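Local coordinates for glutathione S-transferase family protein (Populus trichocarpa, PDB 5F06) that probably conjugates glutathione to electrophilic substrates, as a detoxifying, dimeric, cytoplasmic Phi-class glutathione transferase, at residues S127-Q130 against T131-D134; W99-V102 against E103-Y107; A193-E196 against D197-R201; T70-I73 against A74-K78. All coordinates share one frame; numbering follows the deposited sequence. Where two conformers were deposited one is given.

Contact 1 (S127-Q130 against T131-D134); sequences SPDQ and TIID
Asp129 OD1 accepts one sound backbone bond, from Ile132 N, and a weak one from Thr131 N at the start of a helix, a worked example of an N-cap in the all-helical half of the glutathione transferase fold. Ile132 N lies 3.1 Å from Asp129 OD1 and comes from above the carboxylate plane, 58° out of it. Thr131 N lies at 2.9 Å from the same Asp129 OD1, but its N-H is badly bent (118°). The carboxylate gets there because Asp129 holds CG anti to its own N (chi1 -174°), which swings the acid over the first turn; a negative group here would be expected to suit the positive end of the helix dipole. The carbonyl of the same residue starts the regular pattern by accepting from Ile133 N, and Gln117 of helix 90-120 receives the N-H of Asp129 on its OE1, tying the cap to the preceding helix. The CG1-CD1 branch of Ile132 lies against the carboxylate, with CD1 3.6 Å from Asp129 OD2, the two side chains crossing at about a right angle. On the buried side, Ile133 reaches back past the cap, where its CD1 meets Pro128 CB at 3.9 Å, and it also packs on Phe118. Starting one residue after the cap, Gln130 and Asp134, four apart, clasp side chain to side chain at the surface. The glutamine chain folds at its second torsion to bring its amide round, and Gln130 NE2 donates to the syn side of Asp134 OD1 at 2.8 Å, with that oxygen close to the amide plane.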
# COMPACT_ATOMS: atom_id res chain seq x y z
N SER A 127 6.59 27.52 -7.16
CA SER A 127 7.96 27.20 -6.76
C SER A 127 7.91 26.04 -5.78
O SER A 127 6.93 25.88 -5.06
CB SER A 127 8.64 28.41 -6.12
OG SER A 127 8.75 29.48 -7.04
N PRO A 128 8.98 25.22 -5.76
CA PRO A 128 9.04 24.15 -4.76
C PRO A 128 8.89 24.69 -3.34
O PRO A 128 9.48 25.72 -3.02
CB PRO A 128 10.42 23.53 -4.98
CG PRO A 128 10.73 23.82 -6.40
CD PRO A 128 10.12 25.16 -6.69
N ASP A 129 8.11 23.99 -2.53
CA ASP A 129 7.88 24.40 -1.15
C ASP A 129 8.95 23.78 -0.26
O ASP A 129 8.93 22.58 -0.00
CB ASP A 129 6.48 23.97 -0.69
CG ASP A 129 6.12 24.49 0.69
OD1 ASP A 129 6.99 24.50 1.59
OD2 ASP A 129 4.95 24.89 0.88
N GLN A 130 9.89 24.60 0.20
CA GLN A 130 11.04 24.10 0.95
C GLN A 130 10.62 23.50 2.28
O GLN A 130 11.27 22.57 2.78
CB GLN A 130 12.06 25.22 1.18
CG GLN A 130 13.42 24.72 1.65
CD GLN A 130 14.15 23.94 0.57
OE1 GLN A 130 14.23 24.36 -0.58
NE2 GLN A 130 14.68 22.78 0.94
N THR A 131 9.54 24.02 2.86
CA THR A 131 9.01 23.49 4.11
C THR A 131 8.54 22.04 3.93
O THR A 131 8.84 21.18 4.74
CB THR A 131 7.84 24.35 4.64
OG1 THR A 131 8.28 25.70 4.81
CG2 THR A 131 7.32 23.82 5.97
N ILE A 132 7.79 21.79 2.86
CA ILE A 132 7.30 20.44 2.58
C ILE A 132 8.47 19.52 2.25
O ILE A 132 8.50 18.37 2.68
CB ILE A 132 6.26 20.45 1.44
CG1 ILE A 132 5.04 21.27 1.87
CG2 ILE A 132 5.84 19.02 1.07
CD1 ILE A 132 3.98 21.44 0.80
N ILE A 133 9.44 20.04 1.50
CA ILE A 133 10.65 19.28 1.19
C ILE A 133 11.39 18.89 2.47
O ILE A 133 11.67 17.71 2.70
CB ILE A 133 11.59 20.08 0.25
CG1 ILE A 133 10.93 20.27 -1.12
CG2 ILE A 133 12.94 19.36 0.08
CD1 ILE A 133 11.64 21.27 -2.01
N ASP A 134 11.70 19.88 3.31
CA ASP A 134 12.51 19.64 4.50
C ASP A 134 11.84 18.66 5.46
O ASP A 134 12.49 17.77 6.00
CB ASP A 134 12.80 20.96 5.23
CG ASP A 134 13.72 21.87 4.43
OD1 ASP A 134 14.24 21.44 3.38
OD2 ASP A 134 13.92 23.03 4.87

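Contact 2 (W99-V102 against E103-Y107); sequences WTEV and ESHRY
With chi1 near -77° and its chain bent at chi2, Glu101 curls its carboxylate forward along the helix, while His105, at chi1 -65°, sets its imidazole alongside and pointing the same way. Glu101 OE1 consequently comes to the ring edge, near its plane, 3.0 Å from His105 CD2, with carboxylate and ring planes 38° apart. His105 NE2 also has a hydrogen bond across the dimer, to Ser104 OG of the second subunit. This i, i+4 pair lies at the interface, where both side chains pack on Arg67 of the second subunit.

The backbone departs from the alpha pattern at 103-107, where the helix widens into a pi-type turn. Val102 O accepts twice, from Arg106 N at 2.9 Å and from Tyr107 N at 3.1 Å, the second being the i+5 bond that defines the wide turn. On the other flank a water joins Thr100 O to Glu103 OE1, lying 2.6 Å from Glu103 OE1 and donating to both. That Glu103 oxygen also forms a salt bridge with Arg67 of its own chain, so Glu103 holds a glutathione-site residue from the second shell. Val102 CG2 rests over one face of the Trp99 indole.

Helix 90-120 thus stands between two environments: Trp99, Val102 and Tyr107 pack on helix 130-153 of the same chain, whereas Arg106, beside a bound glutathione, crosses to Glu65, just past strand 61-64, and Gln52, before strand 55-58, of the second subunit.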
# COMPACT_ATOMS: atom_id res chain seq x y z
N TRP A 99 7.95 -6.08 3.04
CA TRP A 99 8.70 -4.91 2.62
C TRP A 99 8.08 -4.19 1.43
O TRP A 99 8.38 -3.02 1.22
CB TRP A 99 10.15 -5.31 2.35
CG TRP A 99 10.83 -5.61 3.65
CD1 TRP A 99 10.96 -6.84 4.24
CD2 TRP A 99 11.43 -4.67 4.55
NE1 TRP A 99 11.61 -6.71 5.44
CE2 TRP A 99 11.91 -5.39 5.65
CE3 TRP A 99 11.60 -3.28 4.52
CZ2 TRP A 99 12.56 -4.78 6.72
CZ3 TRP A 99 12.25 -2.67 5.58
CH2 TRP A 99 12.71 -3.42 6.67
N THR A 100 7.18 -4.84 0.69
CA THR A 100 6.38 -4.10 -0.29
C THR A 100 5.37 -3.23 0.45
O THR A 100 5.04 -2.14 -0.00
CB THR A 100 5.62 -5.00 -1.30
OG1 THR A 100 4.76 -5.92 -0.62
CG2 THR A 100 6.59 -5.77 -2.19
N GLU A 101 4.89 -3.71 1.60
CA GLU A 101 3.96 -2.93 2.40
C GLU A 101 4.69 -1.78 3.07
O GLU A 101 4.13 -0.70 3.23
CB GLU A 101 3.26 -3.79 3.45
CG GLU A 101 2.14 -4.65 2.89
CD GLU A 101 1.04 -3.82 2.25
OE1 GLU A 101 0.61 -2.83 2.87
OE2 GLU A 101 0.61 -4.17 1.13
N VAL A 102 5.95 -2.00 3.44
CA VAL A 102 6.77 -0.93 4.00
C VAL A 102 6.94 0.18 2.97
O VAL A 102 6.85 1.36 3.30
CB VAL A 102 8.16 -1.46 4.45
CG1 VAL A 102 9.13 -0.30 4.72
CG2 VAL A 102 8.01 -2.33 5.68
N GLU A 103 7.17 -0.19 1.71
CA GLU A 103 7.32 0.79 0.65
C GLU A 103 6.03 1.60 0.47
O GLU A 103 6.07 2.82 0.29
CB GLU A 103 7.71 0.11 -0.67
CG GLU A 103 8.10 1.08 -1.79
CD GLU A 103 6.92 1.60 -2.59
OE1 GLU A 103 5.91 0.86 -2.72
OE2 GLU A 103 6.99 2.74 -3.10
N SER A 104 4.89 0.92 0.52
CA SER A 104 3.61 1.58 0.31
C SER A 104 3.23 2.54 1.44
O SER A 104 2.71 3.63 1.18
CB SER A 104 2.49 0.54 0.16
OG SER A 104 2.61 -0.14 -1.08
N HIS A 105 3.48 2.15 2.68
CA HIS A 105 2.93 2.88 3.83
C HIS A 105 3.96 3.69 4.61
O HIS A 105 3.58 4.48 5.48
CB HIS A 105 2.23 1.91 4.78
CG HIS A 105 1.02 1.27 4.18
ND1 HIS A 105 -0.23 1.85 4.22
CD2 HIS A 105 0.88 0.11 3.50
CE1 HIS A 105 -1.09 1.07 3.60
NE2 HIS A 105 -0.45 0.00 3.15
N ARG A 106 5.24 3.49 4.31
CA ARG A 106 6.31 4.20 5.01
C ARG A 106 7.26 4.94 4.07
O ARG A 106 7.51 6.13 4.26
CB ARG A 106 7.08 3.22 5.90
CG ARG A 106 6.18 2.51 6.91
CD ARG A 106 6.96 1.70 7.92
NE ARG A 106 6.08 1.14 8.94
CZ ARG A 106 5.67 1.79 10.03
NH1 ARG A 106 6.05 3.04 10.25
NH2 ARG A 106 4.87 1.18 10.90
N TYR A 107 7.78 4.26 3.05
CA TYR A 107 8.72 4.90 2.13
C TYR A 107 8.01 5.89 1.18
O TYR A 107 8.40 7.06 1.10
CB TYR A 107 9.48 3.85 1.32
CG TYR A 107 10.70 4.37 0.59
CD1 TYR A 107 10.61 4.87 -0.71
CD2 TYR A 107 11.96 4.33 1.18
CE1 TYR A 107 11.73 5.34 -1.38
CE2 TYR A 107 13.08 4.79 0.52
CZ TYR A 107 12.96 5.29 -0.76
OH TYR A 107 14.08 5.75 -1.42
O HOH W 1 5.18 -1.66 -2.51
O HOH W 2 -0.37 -1.71 -0.29

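Contact 3 (A193-E196 against D197-R201); sequences AWWE and DISSR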
# COMPACT_ATOMS: atom_id res chain seq x y z
N ALA A 193 24.89 1.99 -1.39
CA ALA A 193 25.38 0.85 -2.16
C ALA A 193 24.20 0.04 -2.72
O ALA A 193 24.24 -0.41 -3.86
CB ALA A 193 26.28 -0.02 -1.31
N TRP A 194 23.17 -0.14 -1.89
CA TRP A 194 21.94 -0.81 -2.31
C TRP A 194 21.31 -0.10 -3.51
O TRP A 194 20.95 -0.73 -4.50
CB TRP A 194 20.97 -0.88 -1.13
CG TRP A 194 19.54 -1.22 -1.46
CD1 TRP A 194 19.03 -2.45 -1.77
CD2 TRP A 194 18.43 -0.32 -1.46
NE1 TRP A 194 17.67 -2.36 -1.98
CE2 TRP A 194 17.28 -1.06 -1.79
CE3 TRP A 194 18.29 1.05 -1.22
CZ2 TRP A 194 16.02 -0.49 -1.89
CZ3 TRP A 194 17.04 1.62 -1.31
CH2 TRP A 194 15.92 0.85 -1.64
N TRP A 195 21.20 1.22 -3.42
CA TRP A 195 20.64 2.01 -4.51
C TRP A 195 21.45 1.86 -5.80
O TRP A 195 20.89 1.65 -6.88
CB TRP A 195 20.57 3.48 -4.13
CG TRP A 195 20.31 4.34 -5.31
CD1 TRP A 195 21.17 5.24 -5.88
CD2 TRP A 195 19.12 4.37 -6.11
NE1 TRP A 195 20.59 5.83 -6.97
CE2 TRP A 195 19.33 5.32 -7.13
CE3 TRP A 195 17.90 3.70 -6.05
CZ2 TRP A 195 18.35 5.61 -8.09
CZ3 TRP A 195 16.93 3.98 -7.00
CH2 TRP A 195 17.17 4.93 -8.00
N GLU A 196 22.77 1.98 -5.67
CA GLU A 196 23.67 1.88 -6.81
C GLU A 196 23.57 0.49 -7.45
O GLU A 196 23.72 0.34 -8.66
CB GLU A 196 25.10 2.19 -6.37
CG GLU A 196 25.30 3.66 -6.02
CD GLU A 196 26.56 3.94 -5.23
OE1 GLU A 196 27.21 2.99 -4.74
OE2 GLU A 196 26.90 5.14 -5.10
N ASP A 197 23.28 -0.50 -6.62
CA ASP A 197 23.07 -1.87 -7.08
C ASP A 197 21.78 -1.99 -7.89
O ASP A 197 21.83 -2.30 -9.08
CB ASP A 197 23.03 -2.83 -5.87
CG ASP A 197 22.85 -4.29 -6.26
OD1 ASP A 197 22.60 -4.59 -7.45
OD2 ASP A 197 22.95 -5.15 -5.36
N ILE A 198 20.64 -1.74 -7.26
CA ILE A 198 19.36 -2.00 -7.93
C ILE A 198 19.14 -1.05 -9.11
O ILE A 198 18.52 -1.43 -10.10
CB ILE A 198 18.17 -1.91 -6.94
CG1 ILE A 198 18.00 -0.50 -6.38
CG2 ILE A 198 18.35 -2.93 -5.81
CD1 ILE A 198 16.75 -0.31 -5.51
N SER A 199 19.67 0.17 -9.02
CA SER A 199 19.49 1.15 -10.10
C SER A 199 20.37 0.86 -11.32
O SER A 199 20.20 1.48 -12.37
CB SER A 199 19.75 2.57 -9.58
OG SER A 199 21.11 2.76 -9.22
N SER A 200 21.31 -0.09 -11.19
CA SER A 200 22.18 -0.46 -12.30
C SER A 200 21.78 -1.79 -12.94
O SER A 200 22.45 -2.27 -13.84
CB SER A 200 23.65 -0.53 -11.83
OG SER A 200 23.85 -1.58 -10.90
N ARG A 201 20.68 -2.38 -12.47
CA ARG A 201 20.18 -3.60 -13.08
C ARG A 201 19.75 -3.31 -14.52
O ARG A 201 19.19 -2.24 -14.78
CB ARG A 201 19.01 -4.17 -12.29
CG ARG A 201 19.38 -4.64 -10.89
CD ARG A 201 18.16 -5.15 -10.13
NE ARG A 201 17.55 -6.32 -10.77
CZ ARG A 201 17.89 -7.59 -10.52
NH1 ARG A 201 18.85 -7.87 -9.65
NH2 ARG A 201 17.27 -8.57 -11.15
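Successive i+4 backbone bonds, from Asp197 N, Ile198 N and Ser199 N to the carbonyls of Ala193, Trp194 and Trp195, run along the last part of helix 189-198, and a type I beta turn from Ile198 to Arg201 leads into helix 202-210. Two adjacent tryptophans each receive a partner four residues on. Ile198 holds CG1 between its backbone N and carbonyl carbon (chi1 65°), from where CD1 is laid over one face of the Trp194 indole, 3.7 Å from Trp194 CZ2. This is a CH-pi contact, with CD1 4.0 Å from the centroid of the six-membered ring of Trp194. At the indole edge, Trp194 NE1 donates to Asp166 OD1. Ser199 CB does the same for Trp195 as Ile198 CD1 does for Trp194, sitting 3.6 Å from the centroid of its six-membered ring and only 11° off the normal.

The hydroxyl of that serine turns back on the helix. Ser199 OG donates to Trp195 O at 2.6 Å, and Ser199 N donates to the same Trp195 O at 2.9 Å, the two arriving from opposite faces of the carbonyl plane. The Trp195 side chain packs on Leu170, Thr173 and Tyr174 of helix 170-176, and Ile198 shares Leu170. Arg201 is salt-bridged to Glu22 and makes cation-pi contacts with Tyr82 and Tyr162.

Chemically, the serine is divided between two tasks: its carbon faces an aromatic ring while its oxygen is spent on a main-chain carbonyl, so a polar residue can face a buried indole and still have its hydroxyl bonded.

Contact 4 (T70-I73 against A74-K78); sequences TSYI and AEKFK
Tyr72 and Lys76, one helical turn apart, run side by side and point the same way, and their conformations are nearly twins at the root. Both hold CG anti to the backbone N (chi1 175°), and the extended lysine chain runs alongside the phenol, CD 3.3 Å from Tyr72 OH. A water closes the tips: it donates to Tyr72 OH at 2.5 Å, at the ring edge and in plane, and accepts from Lys76 NZ at 3.0 Å. Glu58 supplies the stronger partner for each, hydrogen-bonding Tyr72 OH through OE1 and forming a salt bridge with Lys76 NZ through OE2.

Lys76 also serves its neighbour, laying CG over the centre of one face of the Phe77 ring. Ile73 O accepts from Phe77 N at 3.1 Å and meets the edge of the phenyl ring, near its plane; Phe77 is the first residue to abandon helical angles.

Helix 66-76 belongs to the thioredoxin-like domain of glutathione transferases, its Ile73 packed on helix 11-22 and its Tyr72 on strand 61-64.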
# COMPACT_ATOMS: atom_id res chain seq x y z
N THR A 70 2.04 -4.58 -11.12
CA THR A 70 3.28 -5.32 -10.96
C THR A 70 3.04 -6.65 -10.24
O THR A 70 3.60 -7.67 -10.63
CB THR A 70 4.33 -4.52 -10.18
OG1 THR A 70 3.80 -4.12 -8.91
CG2 THR A 70 4.78 -3.29 -10.97
N SER A 71 2.21 -6.61 -9.20
CA SER A 71 1.89 -7.81 -8.43
C SER A 71 1.20 -8.85 -9.32
O SER A 71 1.51 -10.04 -9.27
CB SER A 71 1.01 -7.45 -7.23
OG SER A 71 0.73 -8.57 -6.42
N TYR A 72 0.26 -8.38 -10.13
CA TYR A 72 -0.42 -9.24 -11.09
C TYR A 72 0.57 -9.90 -12.05
O TYR A 72 0.58 -11.12 -12.20
CB TYR A 72 -1.45 -8.43 -11.88
CG TYR A 72 -2.12 -9.23 -12.97
CD1 TYR A 72 -2.96 -10.29 -12.65
CD2 TYR A 72 -1.91 -8.94 -14.30
CE1 TYR A 72 -3.58 -11.03 -13.63
CE2 TYR A 72 -2.53 -9.67 -15.30
CZ TYR A 72 -3.36 -10.72 -14.95
OH TYR A 72 -3.98 -11.46 -15.93
N ILE A 73 1.40 -9.08 -12.68
CA ILE A 73 2.40 -9.56 -13.62
C ILE A 73 3.36 -10.54 -12.96
O ILE A 73 3.65 -11.61 -13.50
CB ILE A 73 3.18 -8.37 -14.23
CG1 ILE A 73 2.25 -7.54 -15.13
CG2 ILE A 73 4.39 -8.85 -15.03
CD1 ILE A 73 2.84 -6.21 -15.55
N ALA A 74 3.85 -10.18 -11.77
CA ALA A 74 4.80 -11.01 -11.05
C ALA A 74 4.20 -12.37 -10.68
O ALA A 74 4.89 -13.40 -10.74
CB ALA A 74 5.28 -10.30 -9.79
N GLU A 75 2.92 -12.39 -10.32
CA GLU A 75 2.25 -13.62 -9.94
C GLU A 75 1.91 -14.48 -11.17
O GLU A 75 2.10 -15.69 -11.16
CB GLU A 75 0.99 -13.31 -9.14
CG GLU A 75 0.09 -14.51 -8.86
CD GLU A 75 0.79 -15.59 -8.05
OE1 GLU A 75 0.54 -16.78 -8.30
OE2 GLU A 75 1.59 -15.23 -7.15
N LYS A 76 1.41 -13.83 -12.22
CA LYS A 76 0.91 -14.56 -13.38
C LYS A 76 2.03 -15.24 -14.16
O LYS A 76 1.86 -16.36 -14.65
CB LYS A 76 0.15 -13.61 -14.32
CG LYS A 76 -0.30 -14.29 -15.61
CD LYS A 76 -1.34 -13.47 -16.34
CE LYS A 76 -1.72 -14.12 -17.66
NZ LYS A 76 -2.99 -13.55 -18.18
N PHE A 77 3.18 -14.58 -14.26
CA PHE A 77 4.29 -15.11 -15.04
C PHE A 77 5.38 -15.69 -14.14
O PHE A 77 6.57 -15.49 -14.36
CB PHE A 77 4.83 -14.02 -15.96
CG PHE A 77 3.81 -13.53 -16.93
CD1 PHE A 77 3.48 -14.28 -18.05
CD2 PHE A 77 3.14 -12.34 -16.71
CE1 PHE A 77 2.53 -13.84 -18.94
CE2 PHE A 77 2.18 -11.90 -17.60
CZ PHE A 77 1.88 -12.65 -18.72
N LYS A 78 4.94 -16.43 -13.13
CA LYS A 78 5.83 -17.18 -12.25
C LYS A 78 6.65 -18.21 -13.04
O LYS A 78 6.10 -18.97 -13.83
CB LYS A 78 5.03 -17.88 -11.14
CG LYS A 78 3.80 -18.66 -11.61
CD LYS A 78 2.86 -18.98 -10.45
CE LYS A 78 3.37 -20.12 -9.60
NZ LYS A 78 2.41 -20.48 -8.51
O HOH W 3 -5.47 -13.34 -16.53

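In the fold
Along the chain the order is contact 4, contact 2, contact 1, contact 3. Contact 4 lies on helix 66-76 of the thioredoxin-like domain, the others in the helical domain. Contact 2, on helix 90-120, is the most central, its centre about 19 Å from that of contact 4 and 18 Å from that of contact 3, whose nearest atoms come within about 5 Å. Contact 1 opens the next helix, 130-153, about 37 Å centre to centre from contact 4 and on the opposite side of the chain's centre. Contacts 2 and 4 both touch the second subunit, so the dimer interface draws on both domains, whereas contacts 1 and 3 serve a single chain.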